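Local coordinates for protein Zn-dependent hydrolase of metallo-beta-lactamase superfamily TM0207 (PDB 1VJN) that probably acts as a zinc-dependent hydrolase of the metallo-beta-lactamase superfamily, at residues A131-I136 / D162-K167; I139-V144 / L203-K208; E156-A161 / K210-V215. All coordinates share one frame; numbering follows the deposited sequence.

Interaction 1. Residues A131-I136 / D162-K167; sequences AQVEEI and DLLNAK
With chi1 at 170°, Val133 divides its two methyls between the main chain and side chain of Leu163: CG1, set opposite its own amide nitrogen, reaches the main chain, while CG2, beside that nitrogen, meets the side chain. CG1 stops 3.7 Å from Leu163 O, an apolar touch on a carbonyl oxygen. CG2 lies 3.9 Å from Leu163 CB and 4.0 Å from Leu163 CD1, the two side chains running roughly perpendicular. One turn later, Ile136 presents its short branch, CG2, to the fork of Leu164, 3.8 Å from Leu164 CD2 and 4.1 Å from Leu164 CD1. Although its CB does not point at helix 130-136, the extended Leu164 chain (chi2 -179°) carries both methyls there. In the metallo-beta-lactamase alpha-beta/beta-alpha sandwich, the contact joins helix 130-136 to the C-terminal end of helix 154-163 and the turn after it, against the larger sheet, Ile136 resting on Val108 and Val110 and Leu164 on Leu142. Leu164 is also the residue at which helix 154-163 leaves helical geometry. A Schellman motif closes that helix, with Asn165 as its C-prime residue at positive phi and Ala166 N bonded back to Ala161 O. Asn165 N returns to Asp162 O at 3.2 Å. No hydrogen bond spans the two segments, and Leu128 also touches Val133 and Leu164.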
loop_
_atom_site.group_PDB
_atom_site.type_symbol
_atom_site.label_atom_id
_atom_site.label_comp_id
_atom_site.label_asym_id
_atom_site.label_seq_id
_atom_site.Cartn_x
_atom_site.Cartn_y
_atom_site.Cartn_z
ATOM N N ALA A 131 14.122 13.355 -3.592
ATOM C CA ALA A 131 14.373 13.088 -2.170
ATOM C C ALA A 131 13.522 11.975 -1.706
ATOM O O ALA A 131 13.998 11.102 -0.981
ATOM C CB ALA A 131 14.111 14.332 -1.257
ATOM N N GLN A 132 12.239 12.024 -2.064
ATOM C CA GLN A 132 11.331 10.992 -1.589
ATOM C C GLN A 132 11.661 9.596 -2.169
ATOM O O GLN A 132 11.587 8.593 -1.466
ATOM C CB GLN A 132 9.893 11.373 -1.887
ATOM C CG GLN A 132 9.358 12.487 -0.989
ATOM C CD GLN A 132 8.213 13.269 -1.632
ATOM O OE1 GLN A 132 7.747 12.908 -2.704
ATOM N NE2 GLN A 132 7.774 14.344 -0.969
ATOM N N VAL A 133 12.008 9.527 -3.451
ATOM C CA VAL A 133 12.490 8.284 -4.046
ATOM C C VAL A 133 13.740 7.791 -3.274
ATOM O O VAL A 133 13.849 6.613 -2.923
ATOM C CB VAL A 133 12.849 8.465 -5.522
ATOM C CG1 VAL A 133 13.561 7.245 -6.046
ATOM C CG2 VAL A 133 11.621 8.819 -6.363
ATOM N N GLU A 134 14.661 8.705 -2.992
ATOM C CA GLU A 134 15.935 8.375 -2.340
ATOM C C GLU A 134 15.708 7.784 -0.945
ATOM O O GLU A 134 16.310 6.783 -0.578
ATOM C CB GLU A 134 16.789 9.629 -2.261
ATOM C CG GLU A 134 18.170 9.453 -1.659
ATOM C CD GLU A 134 19.011 10.736 -1.748
ATOM O OE1 GLU A 134 18.448 11.859 -1.820
ATOM O OE2 GLU A 134 20.250 10.623 -1.754
ATOM N N GLU A 135 14.791 8.391 -0.206
ATOM C CA GLU A 135 14.359 7.917 1.103
ATOM C C GLU A 135 13.547 6.622 1.019
ATOM O O GLU A 135 13.668 5.787 1.882
ATOM C CB GLU A 135 13.495 9.005 1.765
ATOM C CG GLU A 135 13.356 8.913 3.277
ATOM C CD GLU A 135 12.895 10.231 3.963
ATOM O OE1 GLU A 135 12.669 11.266 3.250
ATOM O OE2 GLU A 135 12.741 10.225 5.226
ATOM N N ILE A 136 12.695 6.441 0.013
ATOM C CA ILE A 136 11.921 5.194 -0.032
ATOM C C ILE A 136 12.807 4.004 -0.459
ATOM O O ILE A 136 12.733 2.921 0.135
ATOM C CB ILE A 136 10.636 5.347 -0.879
ATOM C CG1 ILE A 136 9.687 6.320 -0.178
ATOM C CG2 ILE A 136 9.922 3.969 -1.091
ATOM C CD1 ILE A 136 8.684 6.859 -1.082
ATOM N N ASP A 162 8.147 2.738 -11.646
ATOM C CA ASP A 162 9.473 2.711 -12.253
ATOM C C ASP A 162 10.548 3.391 -11.412
ATOM O O ASP A 162 11.678 2.901 -11.343
ATOM C CB ASP A 162 9.444 3.358 -13.640
ATOM C CG ASP A 162 8.586 2.573 -14.653
ATOM O OD1 ASP A 162 8.130 1.435 -14.349
ATOM O OD2 ASP A 162 8.306 3.038 -15.789
ATOM N N LEU A 163 10.228 4.528 -10.789
ATOM C CA LEU A 163 11.201 5.184 -9.946
ATOM C C LEU A 163 11.658 4.301 -8.785
ATOM O O LEU A 163 12.750 4.467 -8.286
ATOM C CB LEU A 163 10.654 6.501 -9.366
ATOM C CG LEU A 163 10.598 7.659 -10.378
ATOM C CD1 LEU A 163 9.769 8.812 -9.890
ATOM C CD2 LEU A 163 12.020 8.131 -10.768
ATOM N N LEU A 164 10.780 3.436 -8.314
ATOM C CA LEU A 164 11.015 2.642 -7.113
ATOM C C LEU A 164 11.422 1.209 -7.507
ATOM O O LEU A 164 11.595 0.368 -6.643
ATOM C CB LEU A 164 9.737 2.635 -6.239
ATOM C CG LEU A 164 9.275 3.974 -5.622
ATOM C CD1 LEU A 164 8.004 3.832 -4.766
ATOM C CD2 LEU A 164 10.387 4.600 -4.823
ATOM N N ASN A 165 11.600 0.974 -8.815
ATOM C CA ASN A 165 11.929 -0.351 -9.382
ATOM C C ASN A 165 11.018 -1.454 -8.841
ATOM O O ASN A 165 11.451 -2.569 -8.578
ATOM C CB ASN A 165 13.421 -0.641 -9.164
ATOM C CG ASN A 165 13.972 -1.699 -10.129
ATOM O OD1 ASN A 165 13.614 -1.748 -11.315
ATOM N ND2 ASN A 165 14.845 -2.561 -9.613
ATOM N N ALA A 166 9.733 -1.132 -8.710
ATOM C CA ALA A 166 8.743 -2.047 -8.084
ATOM C C ALA A 166 8.566 -3.306 -8.922
ATOM O O ALA A 166 8.489 -3.229 -10.151
ATOM C CB ALA A 166 7.397 -1.366 -7.955
ATOM N N LYS A 167 8.457 -4.449 -8.255
ATOM C CA LYS A 167 8.254 -5.721 -8.928
ATOM C C LYS A 167 6.772 -6.092 -8.912
ATOM O O LYS A 167 6.113 -6.016 -9.943
ATOM C CB LYS A 167 9.095 -6.801 -8.249
ATOM C CG LYS A 167 10.564 -6.515 -8.235
ATOM C CD LYS A 167 11.110 -6.493 -9.656
ATOM C CE LYS A 167 12.544 -5.950 -9.705
ATOM N NZ LYS A 167 12.728 -4.982 -10.837
#

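Interaction 2. Residues I139-V144 / L203-K208; sequences IDVLLV and LELFEK
The Asp140 carboxylate has the aliphatic part of Lys208 over one face: Lys208 CG stands above the group, 3.9 Å from Asp140 OD1 and 4.1 Å from Asp140 CG. In the two-sheet sandwich of the metallo-beta-lactamase fold, this contact spans the sheets: strand 141-145 belongs to the eight-stranded sheet and strand 202-205 is an outermost strand of the six-stranded one. The Lys208 ammonium goes on past the oxygens and ends beyond them, tilted out of the carboxylate plane toward the same face. Lys208 NZ and Asp140 OD1, 3.8 Å apart, form a long salt bridge. Asp140 OD2 accepts a hydrogen bond from Lys117 N, which ties the carboxylate to the neighbouring strand 116-120. Lys208, exposed and past the end of its strand, bends at chi2, chi3 and chi4 to pass over one face of the acid, its chain crossing that of Asp140 at about a right angle. Deeper in, the contact is purely apolar. Val141, flanked by Ile15, Val168 and Ile170, meets Leu205, which also leans on Met13. The two side chains pass each other in opposite directions. Val141 chi1 of -175° sets CG2 beside its backbone N, and this branch makes the touch, with Leu205 CD1 at 3.6 Å from Val141 CG2.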
loop_
_atom_site.group_PDB
_atom_site.type_symbol
_atom_site.label_atom_id
_atom_site.label_comp_id
_atom_site.label_asym_id
_atom_site.label_seq_id
_atom_site.Cartn_x
_atom_site.Cartn_y
_atom_site.Cartn_z
ATOM N N ILE A 139 11.691 -0.898 -4.083
ATOM C CA ILE A 139 10.546 -1.573 -3.486
ATOM C C ILE A 139 10.311 -2.921 -4.189
ATOM O O ILE A 139 10.419 -3.026 -5.405
ATOM C CB ILE A 139 9.311 -0.656 -3.593
ATOM C CG1 ILE A 139 9.501 0.569 -2.674
ATOM C CG2 ILE A 139 8.062 -1.376 -3.228
ATOM C CD1 ILE A 139 10.073 0.245 -1.282
ATOM N N ASP A 140 9.975 -3.947 -3.412
ATOM C CA ASP A 140 9.562 -5.239 -3.962
ATOM C C ASP A 140 8.068 -5.344 -4.250
ATOM O O ASP A 140 7.658 -5.846 -5.295
ATOM C CB ASP A 140 9.971 -6.335 -2.985
ATOM C CG ASP A 140 11.470 -6.356 -2.763
ATOM O OD1 ASP A 140 12.200 -6.326 -3.773
ATOM O OD2 ASP A 140 12.002 -6.350 -1.630
ATOM N N VAL A 141 7.256 -4.904 -3.305
ATOM C CA VAL A 141 5.811 -4.897 -3.454
ATOM C C VAL A 141 5.306 -3.483 -3.241
ATOM O O VAL A 141 5.469 -2.918 -2.145
ATOM C CB VAL A 141 5.097 -5.841 -2.431
ATOM C CG1 VAL A 141 3.597 -5.896 -2.702
ATOM C CG2 VAL A 141 5.648 -7.203 -2.472
ATOM N N LEU A 142 4.715 -2.910 -4.283
ATOM C CA LEU A 142 4.184 -1.563 -4.255
ATOM C C LEU A 142 2.634 -1.527 -4.267
ATOM O O LEU A 142 2.001 -2.080 -5.152
ATOM C CB LEU A 142 4.741 -0.763 -5.449
ATOM C CG LEU A 142 4.380 0.710 -5.475
ATOM C CD1 LEU A 142 4.886 1.453 -4.230
ATOM C CD2 LEU A 142 4.981 1.271 -6.740
ATOM N N LEU A 143 2.060 -0.838 -3.290
ATOM C CA LEU A 143 0.625 -0.578 -3.221
ATOM C C LEU A 143 0.426 0.861 -3.667
ATOM O O LEU A 143 0.894 1.795 -2.993
ATOM C CB LEU A 143 0.122 -0.787 -1.807
ATOM C CG LEU A 143 0.582 -2.117 -1.158
ATOM C CD1 LEU A 143 0.083 -2.183 0.297
ATOM C CD2 LEU A 143 0.126 -3.290 -1.895
ATOM N N VAL A 144 -0.237 1.049 -4.817
ATOM C CA VAL A 144 -0.170 2.365 -5.502
ATOM C C VAL A 144 -1.584 2.818 -5.944
ATOM O O VAL A 144 -2.310 2.043 -6.525
ATOM C CB VAL A 144 0.860 2.319 -6.709
ATOM C CG1 VAL A 144 0.417 1.373 -7.765
ATOM C CG2 VAL A 144 1.035 3.678 -7.370
ATOM N N LEU A 203 -2.948 -12.342 -1.402
ATOM C CA LEU A 203 -1.778 -12.666 -2.185
ATOM C C LEU A 203 -0.720 -13.225 -1.254
ATOM O O LEU A 203 -0.367 -12.585 -0.267
ATOM C CB LEU A 203 -1.252 -11.425 -2.866
ATOM C CG LEU A 203 -0.031 -11.611 -3.772
ATOM C CD1 LEU A 203 -0.418 -12.428 -5.005
ATOM C CD2 LEU A 203 0.484 -10.234 -4.144
ATOM N N GLU A 204 -0.221 -14.416 -1.550
ATOM C CA GLU A 204 0.922 -14.966 -0.823
ATOM C C GLU A 204 2.159 -14.944 -1.704
ATOM O O GLU A 204 2.066 -15.232 -2.903
ATOM C CB GLU A 204 0.636 -16.375 -0.333
ATOM C CG GLU A 204 -0.334 -16.358 0.822
ATOM C CD GLU A 204 -0.707 -17.744 1.266
ATOM O OE1 GLU A 204 0.169 -18.399 1.874
ATOM O OE2 GLU A 204 -1.869 -18.164 0.997
ATOM N N LEU A 205 3.295 -14.562 -1.121
ATOM C CA LEU A 205 4.593 -14.579 -1.813
ATOM C C LEU A 205 5.486 -15.492 -1.044
ATOM O O LEU A 205 5.576 -15.392 0.173
ATOM C CB LEU A 205 5.253 -13.201 -1.836
ATOM C CG LEU A 205 4.467 -12.025 -2.387
ATOM C CD1 LEU A 205 5.389 -10.831 -2.386
ATOM C CD2 LEU A 205 3.925 -12.264 -3.799
ATOM N N PHE A 206 6.133 -16.402 -1.754
ATOM C CA PHE A 206 6.961 -17.421 -1.147
ATOM C C PHE A 206 8.451 -17.135 -1.344
ATOM O O PHE A 206 9.292 -17.837 -0.789
ATOM C CB PHE A 206 6.552 -18.784 -1.707
ATOM C CG PHE A 206 5.112 -19.101 -1.462
ATOM C CD1 PHE A 206 4.713 -19.728 -0.293
ATOM C CD2 PHE A 206 4.139 -18.715 -2.374
ATOM C CE1 PHE A 206 3.377 -20.001 -0.041
ATOM C CE2 PHE A 206 2.794 -18.990 -2.130
ATOM C CZ PHE A 206 2.421 -19.629 -0.951
ATOM N N GLU A 207 8.764 -16.097 -2.111
ATOM C CA GLU A 207 10.128 -15.642 -2.289
ATOM C C GLU A 207 10.117 -14.184 -2.721
ATOM O O GLU A 207 9.082 -13.649 -3.109
ATOM C CB GLU A 207 10.825 -16.468 -3.356
ATOM C CG GLU A 207 10.220 -16.341 -4.745
ATOM C CD GLU A 207 10.997 -17.117 -5.807
ATOM O OE1 GLU A 207 11.913 -17.891 -5.447
ATOM O OE2 GLU A 207 10.700 -16.938 -7.013
ATOM N N LYS A 208 11.284 -13.558 -2.695
ATOM C CA LYS A 208 11.401 -12.169 -3.123
ATOM C C LYS A 208 11.068 -12.123 -4.619
ATOM O O LYS A 208 11.617 -12.904 -5.382
ATOM C CB LYS A 208 12.821 -11.634 -2.847
ATOM C CG LYS A 208 13.009 -10.131 -3.151
ATOM C CD LYS A 208 14.270 -9.874 -3.971
ATOM C CE LYS A 208 15.445 -9.489 -3.120
ATOM N NZ LYS A 208 15.516 -8.006 -2.990
#

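Interaction 3. Residues E156-A161 / K210-V215; sequences EAKEVA and KERKVV
Along 156-161, Lys158 is the first residue to touch the other segment; its chain, extended until it turns at chi4 (-45°), brings the ammonium near Arg212. This ammonium arrives at the edge of the Arg212 guanidinium, near the guanidinium plane, with Lys158 NZ 4.2 Å from Arg212 NH1. Asp162 bridges the two cations: OD1 forms a salt bridge with Arg212 NH1 and OD2 one with Lys158 NZ, which probably favours this close approach. Helix 154-163 is the connection of a beta-alpha-beta crossover between the parallel strands 141-145 and 168-172 of the metallo-beta-lactamase fold, and Arg212 reaches it from just ahead of strand 213-216, the next strand in the same sheet. Three residues on from Lys158, Ala161 points its CB at Arg212 and also packs on Leu142 and Ile169. Arg212 NH2 lies 4.1 Å from Ala161 CB and 3.5 Å from Ala161 O. That oxygen, again at the guanidinium edge, is close without forming a hydrogen bond; NH2 instead bonds to Ala166 O, just beyond the helix end.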
loop_
_atom_site.group_PDB
_atom_site.type_symbol
_atom_site.label_atom_id
_atom_site.label_comp_id
_atom_site.label_asym_id
_atom_site.label_seq_id
_atom_site.Cartn_x
_atom_site.Cartn_y
_atom_site.Cartn_z
ATOM N N GLU A 156 1.079 8.416 -14.023
ATOM C CA GLU A 156 1.950 8.856 -12.957
ATOM C C GLU A 156 2.231 7.677 -12.022
ATOM O O GLU A 156 3.297 7.608 -11.447
ATOM C CB GLU A 156 1.295 9.961 -12.137
ATOM C CG GLU A 156 1.128 11.287 -12.865
ATOM C CD GLU A 156 0.162 12.210 -12.125
ATOM O OE1 GLU A 156 -1.049 11.851 -11.938
ATOM O OE2 GLU A 156 0.619 13.281 -11.727
ATOM N N ALA A 157 1.266 6.768 -11.838
ATOM C CA ALA A 157 1.524 5.602 -10.965
ATOM C C ALA A 157 2.580 4.687 -11.558
ATOM O O ALA A 157 3.444 4.179 -10.832
ATOM C CB ALA A 157 0.277 4.842 -10.686
ATOM N N LYS A 158 2.531 4.459 -12.859
ATOM C CA LYS A 158 3.580 3.657 -13.508
ATOM C C LYS A 158 4.958 4.346 -13.390
ATOM O O LYS A 158 5.974 3.684 -13.227
ATOM C CB LYS A 158 3.278 3.391 -14.990
ATOM C CG LYS A 158 4.207 2.367 -15.625
ATOM C CD LYS A 158 3.831 2.100 -17.090
ATOM C CE LYS A 158 4.742 1.066 -17.739
ATOM N NZ LYS A 158 6.152 1.349 -17.389
ATOM N N GLU A 159 4.983 5.665 -13.520
ATOM C CA GLU A 159 6.231 6.444 -13.387
ATOM C C GLU A 159 6.875 6.255 -11.986
ATOM O O GLU A 159 8.082 5.973 -11.850
ATOM C CB GLU A 159 5.897 7.897 -13.657
ATOM C CG GLU A 159 7.068 8.791 -13.952
ATOM C CD GLU A 159 6.642 10.227 -14.272
ATOM O OE1 GLU A 159 5.481 10.453 -14.733
ATOM O OE2 GLU A 159 7.490 11.136 -14.052
ATOM N N VAL A 160 6.033 6.351 -10.969
ATOM C CA VAL A 160 6.421 6.075 -9.591
ATOM C C VAL A 160 6.855 4.626 -9.420
ATOM O O VAL A 160 7.880 4.343 -8.804
ATOM C CB VAL A 160 5.261 6.403 -8.599
ATOM C CG1 VAL A 160 5.540 5.892 -7.212
ATOM C CG2 VAL A 160 5.030 7.900 -8.519
ATOM N N ALA A 161 6.087 3.685 -9.960
ATOM C CA ALA A 161 6.519 2.280 -9.901
ATOM C C ALA A 161 7.894 2.109 -10.500
ATOM O O ALA A 161 8.718 1.407 -9.943
ATOM C CB ALA A 161 5.562 1.404 -10.587
ATOM N N LYS A 210 11.162 -11.753 -8.384
ATOM C CA LYS A 210 12.238 -11.590 -9.355
ATOM C C LYS A 210 11.787 -10.653 -10.453
ATOM O O LYS A 210 12.562 -9.832 -10.916
ATOM C CB LYS A 210 12.631 -12.927 -9.986
ATOM C CG LYS A 210 13.256 -13.941 -9.017
ATOM C CD LYS A 210 13.382 -15.339 -9.636
ATOM C CE LYS A 210 14.412 -15.407 -10.806
ATOM N NZ LYS A 210 15.826 -15.647 -10.360
ATOM N N GLU A 211 10.528 -10.768 -10.866
ATOM C CA GLU A 211 10.028 -10.016 -12.014
ATOM C C GLU A 211 8.870 -9.119 -11.683
ATOM O O GLU A 211 8.202 -9.284 -10.686
ATOM C CB GLU A 211 9.557 -10.954 -13.109
ATOM C CG GLU A 211 10.517 -12.075 -13.424
ATOM C CD GLU A 211 10.201 -12.720 -14.756
ATOM O OE1 GLU A 211 9.100 -12.441 -15.310
ATOM O OE2 GLU A 211 11.053 -13.502 -15.248
ATOM N N ARG A 212 8.629 -8.184 -12.583
ATOM C CA ARG A 212 7.525 -7.285 -12.470
ATOM C C ARG A 212 6.227 -7.987 -12.784
ATOM O O ARG A 212 6.116 -8.673 -13.795
ATOM C CB ARG A 212 7.675 -6.108 -13.417
ATOM C CG ARG A 212 6.417 -5.266 -13.408
ATOM C CD ARG A 212 6.599 -3.931 -13.930
ATOM N NE ARG A 212 7.324 -3.100 -12.986
ATOM C CZ ARG A 212 7.675 -1.848 -13.241
ATOM N NH1 ARG A 212 7.384 -1.302 -14.426
ATOM N NH2 ARG A 212 8.330 -1.143 -12.332
ATOM N N LYS A 213 5.231 -7.774 -11.930
ATOM C CA LYS A 213 3.887 -8.275 -12.184
ATOM C C LYS A 213 2.866 -7.353 -11.527
ATOM O O LYS A 213 2.952 -7.077 -10.331
ATOM C CB LYS A 213 3.730 -9.676 -11.627
ATOM C CG LYS A 213 2.525 -10.437 -12.171
ATOM C CD LYS A 213 2.544 -11.904 -11.695
ATOM C CE LYS A 213 2.754 -12.063 -10.157
ATOM N NZ LYS A 213 2.584 -13.465 -9.642
ATOM N N VAL A 214 1.921 -6.876 -12.322
ATOM C CA VAL A 214 0.796 -6.143 -11.805
ATOM C C VAL A 214 -0.278 -7.146 -11.313
ATOM O O VAL A 214 -0.688 -8.054 -12.044
ATOM C CB VAL A 214 0.260 -5.189 -12.878
ATOM C CG1 VAL A 214 -0.987 -4.501 -12.380
ATOM C CG2 VAL A 214 1.312 -4.166 -13.246
ATOM N N VAL A 215 -0.673 -7.017 -10.053
ATOM C CA VAL A 215 -1.647 -7.911 -9.428
ATOM C C VAL A 215 -2.837 -7.088 -8.971
ATOM O O VAL A 215 -2.686 -6.202 -8.112
ATOM C CB VAL A 215 -1.063 -8.658 -8.230
ATOM C CG1 VAL A 215 -2.167 -9.469 -7.489
ATOM C CG2 VAL A 215 0.046 -9.574 -8.682
#

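In the fold
Among the contact segments, helix 130-136 comes first and leads into strand 141-145, helix 154-163 and the turn into strand 168-172; strands 202-205 and 213-216 follow. Interaction 1 closes the shortest loop, 25 residues between its segments; interaction 3 spans 48 and interaction 2 spans 58. None is nested: all three pairs cross, since their segments alternate along the chain. Interactions 1 and 3 share helix 154-163 and join through the Asp162 OD1 to Arg212 NH1 salt bridge and the backbone hydrogen bond from Lys213 N to Lys167 O. Interaction 2 meets interaction 1 where Ile139 N hydrogen-bonds to Leu164 O, and interaction 3 where Val144 packs on Ala157. Together they tie two helices to both sheets.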